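Local coordinates for protein methylaspartate ammonia-lyase (Citrobacter amalonaticus, PDB 1KKO) that catalyses the magnesium-dependent, reversible elimination of ammonia from (2S,3S)-3-methyl-L-aspartate to give mesaconate, using an enolase-superfamily barrel, at residues A[78-83]-A[329-334]; A[308-311]-A[315-318]. All coordinates share one frame; numbering follows the deposited sequence.

Interaction 1: residues A[78-83]-A[329-334]; sequences GGRDPL and QIKTPD. With SO4 (sulfate ion), chain C.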
loop_
_atom_site.group_PDB
_atom_site.type_symbol
_atom_site.label_atom_id
_atom_site.label_comp_id
_atom_site.label_asym_id
_atom_site.label_seq_id
_atom_site.Cartn_x
_atom_site.Cartn_y
_atom_site.Cartn_z
ATOM N N GLY A 78 6.467 24.812 6.026
ATOM C CA GLY A 78 5.534 25.134 7.093
ATOM C C GLY A 78 5.986 24.876 8.513
ATOM O O GLY A 78 5.173 24.537 9.368
ATOM N N GLY A 79 7.277 25.028 8.768
ATOM C CA GLY A 79 7.824 24.843 10.096
ATOM C C GLY A 79 8.208 23.418 10.428
ATOM O O GLY A 79 8.696 23.156 11.521
ATOM N N ARG A 80 8.018 22.508 9.477
ATOM C CA ARG A 80 8.323 21.101 9.708
ATOM C C ARG A 80 9.814 20.826 9.650
ATOM O O ARG A 80 10.599 21.605 9.118
ATOM C CB ARG A 80 7.651 20.226 8.670
ATOM C CG ARG A 80 6.183 20.239 8.707
ATOM C CD ARG A 80 5.603 19.382 7.614
ATOM N NE ARG A 80 4.165 19.486 7.673
ATOM C CZ ARG A 80 3.406 20.092 6.778
ATOM N NH1 ARG A 80 2.102 20.163 6.981
ATOM N NH2 ARG A 80 3.935 20.599 5.662
ATOM N N ASP A 81 10.196 19.676 10.186
ATOM C CA ASP A 81 11.573 19.253 10.124
ATOM C C ASP A 81 11.923 18.944 8.667
ATOM O O ASP A 81 11.044 18.767 7.835
ATOM C CB ASP A 81 11.768 18.034 11.002
ATOM C CG ASP A 81 11.871 18.374 12.471
ATOM O OD1 ASP A 81 11.610 19.529 12.882
ATOM O OD2 ASP A 81 12.201 17.516 13.304
ATOM N N PRO A 82 13.213 18.877 8.369
ATOM C CA PRO A 82 13.688 18.668 6.994
ATOM C C PRO A 82 13.358 17.305 6.390
ATOM O O PRO A 82 12.962 16.411 7.116
ATOM C CB PRO A 82 15.212 18.794 7.138
ATOM C CG PRO A 82 15.450 19.406 8.436
ATOM C CD PRO A 82 14.321 19.044 9.327
ATOM N N LEU A 83 13.531 17.124 5.078
ATOM C CA LEU A 83 13.308 15.796 4.505
ATOM C C LEU A 83 14.263 14.824 5.190
ATOM O O LEU A 83 15.325 15.204 5.695
ATOM C CB LEU A 83 13.438 15.761 2.982
ATOM C CG LEU A 83 14.844 15.766 2.362
ATOM C CD1 LEU A 83 14.692 15.798 0.853
ATOM C CD2 LEU A 83 15.697 16.923 2.833
ATOM N N GLN A 329 -6.093 19.132 11.666
ATOM C CA GLN A 329 -5.328 17.960 11.224
ATOM C C GLN A 329 -4.098 17.773 12.117
ATOM O O GLN A 329 -3.162 18.579 12.082
ATOM C CB GLN A 329 -4.866 17.997 9.757
ATOM C CG GLN A 329 -4.160 16.642 9.486
ATOM C CD GLN A 329 -3.582 16.374 8.112
ATOM O OE1 GLN A 329 -2.775 15.440 7.973
ATOM N NE2 GLN A 329 -3.952 17.169 7.115
ATOM N N ILE A 330 -4.138 16.709 12.916
ATOM C CA ILE A 330 -3.027 16.245 13.729
ATOM C C ILE A 330 -2.216 15.393 12.742
ATOM O O ILE A 330 -2.548 14.239 12.467
ATOM C CB ILE A 330 -3.602 15.449 14.914
ATOM C CG1 ILE A 330 -4.509 16.355 15.770
ATOM C CG2 ILE A 330 -2.510 14.818 15.768
ATOM C CD1 ILE A 330 -5.298 15.607 16.823
ATOM N N LYS A 331 -1.210 16.009 12.138
ATOM C CA LYS A 331 -0.473 15.373 11.039
ATOM C C LYS A 331 0.614 14.531 11.682
ATOM O O LYS A 331 1.712 14.997 11.986
ATOM C CB LYS A 331 0.078 16.406 10.079
ATOM C CG LYS A 331 0.597 15.775 8.805
ATOM C CD LYS A 331 0.920 16.799 7.735
ATOM C CE LYS A 331 0.899 16.202 6.335
ATOM N NZ LYS A 331 -0.476 16.073 5.820
ATOM N N THR A 332 0.286 13.264 11.881
ATOM C CA THR A 332 1.002 12.447 12.846
ATOM C C THR A 332 2.532 12.486 12.838
ATOM O O THR A 332 3.101 12.633 13.894
ATOM C CB THR A 332 0.476 10.996 12.868
ATOM O OG1 THR A 332 0.685 10.360 11.600
ATOM C CG2 THR A 332 -1.033 10.936 13.156
ATOM N N PRO A 333 3.240 12.382 11.710
ATOM C CA PRO A 333 4.708 12.355 11.815
ATOM C C PRO A 333 5.271 13.644 12.401
ATOM O O PRO A 333 6.322 13.641 13.021
ATOM C CB PRO A 333 5.167 12.153 10.361
ATOM C CG PRO A 333 3.987 11.614 9.650
ATOM C CD PRO A 333 2.805 12.273 10.303
ATOM N N ASP A 334 4.569 14.746 12.194
ATOM C CA ASP A 334 5.047 16.036 12.666
ATOM C C ASP A 334 4.976 16.225 14.178
ATOM O O ASP A 334 5.558 17.170 14.700
ATOM C CB ASP A 334 4.267 17.153 11.996
ATOM C CG ASP A 334 4.578 17.301 10.529
ATOM O OD1 ASP A 334 5.747 17.067 10.114
ATOM O OD2 ASP A 334 3.689 17.678 9.739
HETATM S S SO4 C . 0.337 14.584 2.478
HETATM O O1 SO4 C . 1.645 14.533 3.179
HETATM O O2 SO4 C . 0.641 15.407 1.248
HETATM O O3 SO4 C . -0.096 13.242 2.107
HETATM O O4 SO4 C . -0.732 15.269 3.244
HETATM O O HOH W 1 1.662 19.500 10.058
HETATM O O HOH W 2 8.124 17.823 11.345
#
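Arg-80 and Asp-334 bring the two segments together, their CA atoms 6.7 Å apart, where an irregular loop of the N-terminal domain meets residues 329-334, in which strand 327-330 of the barrel ends and a 3-10 turn begins at Thr-332. That turn is closed by Asp-334 N bonding to Lys-331 O, putting lysine and aspartate on one short bend. Gly-78 and Gly-79 enter the loop with positive phi, which suits glycine.

Arg-80 runs out extended from CG to NE across the Asp-334 carboxylate. Its NE gives a salt-bridging hydrogen bond of 2.8 Å to Asp-334 OD2, bent to 147° at the hydrogen. The oxygen is met on its syn side, though 32° out of the carboxylate plane, while it lies near the plane of the guanidinium, at the edge. Water 1 accepts a hydrogen bond from Arg-80 NH1 and probably donates one to Asp-334 OD2, alongside the direct bond; water 2 joins Asp-81 N to Asp-334 OD1, so both carboxylate oxygens serve the loop.

Lys-331 touches the arginine by its aliphatic part, CD lying 3.6 Å from NH1, the two chains crossing at about a right angle. A turn at its last torsion (chi4 80°) sends NZ to Gln-329 OE1 at 3.2 Å and to sulfate O4 at 2.7 Å; Gly-359 O also takes a bond from it. The sulfate, probably from the crystallisation liquor, is held too by Gln-172, Thr-360 and Cys-361, all substrate-binding residues.

The contact thus sets an N-terminal loop against the proton acceptor Lys-331 and substrate-binding Gln-329. The long arginine spans the gap, its side chain about 4 Å from that of the magnesium ligand Asp-307, while the short, buried aspartate, held by NE and two waters, probably balances its charge.

Interaction 2: residues A[308-311]-A[315-318]; sequences EWCN and DIVD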
loop_
_atom_site.group_PDB
_atom_site.type_symbol
_atom_site.label_atom_id
_atom_site.label_comp_id
_atom_site.label_asym_id
_atom_site.label_seq_id
_atom_site.Cartn_x
_atom_site.Cartn_y
_atom_site.Cartn_z
ATOM N N GLU A 308 -1.881 23.802 7.911
ATOM C CA GLU A 308 -0.639 24.568 7.856
ATOM C C GLU A 308 -0.408 25.332 9.166
ATOM O O GLU A 308 -1.312 25.982 9.688
ATOM C CB GLU A 308 -0.669 25.576 6.701
ATOM C CG GLU A 308 -0.961 25.022 5.310
ATOM C CD GLU A 308 -2.442 24.996 4.941
ATOM O OE1 GLU A 308 -3.310 24.955 5.846
ATOM O OE2 GLU A 308 -2.739 25.013 3.721
ATOM N N TRP A 309 0.823 25.250 9.661
ATOM C CA TRP A 309 1.302 25.927 10.871
ATOM C C TRP A 309 0.791 25.290 12.155
ATOM O O TRP A 309 1.081 25.788 13.243
ATOM C CB TRP A 309 1.024 27.435 10.831
ATOM C CG TRP A 309 1.646 28.010 9.599
ATOM C CD1 TRP A 309 1.002 28.403 8.474
ATOM C CD2 TRP A 309 3.044 28.146 9.330
ATOM N NE1 TRP A 309 1.908 28.821 7.528
ATOM C CE2 TRP A 309 3.172 28.671 8.033
ATOM C CE3 TRP A 309 4.200 27.908 10.068
ATOM C CZ2 TRP A 309 4.407 28.934 7.452
ATOM C CZ3 TRP A 309 5.429 28.186 9.489
ATOM C CH2 TRP A 309 5.515 28.692 8.199
ATOM N N CYS A 310 0.066 24.174 12.031
ATOM C CA CYS A 310 -0.437 23.437 13.183
ATOM C C CYS A 310 0.264 22.087 13.160
ATOM O O CYS A 310 -0.281 21.108 12.674
ATOM C CB CYS A 310 -1.945 23.294 13.089
ATOM S SG CYS A 310 -2.664 22.596 14.578
ATOM N N ASN A 311 1.489 22.053 13.682
ATOM C CA ASN A 311 2.354 20.878 13.559
ATOM C C ASN A 311 2.504 20.043 14.815
ATOM O O ASN A 311 2.274 18.829 14.791
ATOM C CB ASN A 311 3.762 21.309 13.124
ATOM C CG ASN A 311 3.771 22.060 11.828
ATOM O OD1 ASN A 311 3.071 21.706 10.873
ATOM N ND2 ASN A 311 4.605 23.096 11.759
ATOM N N ASP A 315 1.218 23.322 19.159
ATOM C CA ASP A 315 0.507 24.031 18.115
ATOM C C ASP A 315 -0.977 23.673 18.163
ATOM O O ASP A 315 -1.845 24.528 18.040
ATOM C CB ASP A 315 1.024 23.661 16.727
ATOM C CG ASP A 315 2.419 24.136 16.454
ATOM O OD1 ASP A 315 2.942 25.031 17.154
ATOM O OD2 ASP A 315 3.054 23.642 15.494
ATOM N N ILE A 316 -1.261 22.386 18.289
ATOM C CA ILE A 316 -2.636 21.914 18.303
ATOM C C ILE A 316 -3.398 22.516 19.491
ATOM O O ILE A 316 -4.536 22.958 19.355
ATOM C CB ILE A 316 -2.660 20.379 18.307
ATOM C CG1 ILE A 316 -2.143 19.860 16.954
ATOM C CG2 ILE A 316 -4.057 19.870 18.612
ATOM C CD1 ILE A 316 -1.560 18.481 17.008
ATOM N N VAL A 317 -2.757 22.537 20.646
ATOM C CA VAL A 317 -3.323 23.173 21.831
ATOM C C VAL A 317 -3.642 24.637 21.536
ATOM O O VAL A 317 -4.731 25.119 21.874
ATOM C CB VAL A 317 -2.352 23.044 23.014
ATOM C CG1 VAL A 317 -2.739 23.967 24.160
ATOM C CG2 VAL A 317 -2.308 21.609 23.484
ATOM N N ASP A 318 -2.721 25.338 20.880
ATOM C CA ASP A 318 -2.909 26.760 20.585
ATOM C C ASP A 318 -4.066 27.013 19.614
ATOM O O ASP A 318 -4.869 27.939 19.810
ATOM C CB ASP A 318 -1.612 27.357 20.042
ATOM C CG ASP A 318 -0.497 27.407 21.073
ATOM O OD1 ASP A 318 -0.762 27.322 22.293
ATOM O OD2 ASP A 318 0.691 27.542 20.736
HETATM O O HOH W 3 3.732 26.079 13.671
HETATM O O HOH W 4 6.193 23.805 14.158
#
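Cys-310 and Asp-315, with CA atoms 5.1 Å apart, mark where the loop leaving strand 303-306 folds back on the first turn of helix 313-321. Asp-315 CB rests against Cys-310 CA, and its carboxylate reaches back to the loop backbone. There OD2 accepts Asn-311 N at 2.9 Å through its anti lone pair, the N-H...O angle being 149°. Thr-312 N bonds to the same oxygen, as does water 3, which also donates to Trp-309 O at 2.7 Å. The other oxygen, OD1, forms a salt bridge with Lys-281, so the buried carboxylate has partners on both oxygens.

Asn-311 runs beside Asp-315 in the same direction, with its amide plane turned 61° from the carboxylate. Its ND2 instead bonds to Gly-78 O and to water 4, serving a carbonyl without adding charge.

Cys-310 turns SG anti to its backbone N (chi1 -172°), laying it 3.7 Å from Ile-316 CG1. Ile-316 continues onto Ala-344 and Cys-348 of helix 339-351. Trp-309 directs its indole away from the helix, and NE1 bonds to Asp-277.

Two successive N-H groups just ahead of the helix thus converge on one aspartate of its first turn, whose negative charge they and Lys-281 probably stabilise. In this strand-to-helix connection of a TIM-barrel beta/alpha unit, on the active-site side, the grip probably helps to hold the loop after the magnesium ligand Asp-307.

How the interactions relate
From the N terminus, the chain first passes the loop 78-83, then crosses into the barrel domain before strand 303-306 leads to residues 308-311. Interaction 2 closes a short loop there, binding the strand's exit to helix 313-321. The chain goes on through that helix to strand 327-330, and at its end interaction 1 closes a far longer loop of 245 intervening residues that contains interaction 2 whole. With centres 10 Å apart, the two also meet directly: Trp-309 packs on Gly-78 and Gly-79, and Asn-311 O on Asp-334 CB. The N-terminal loop therefore rests on two successive strand exits of the barrel.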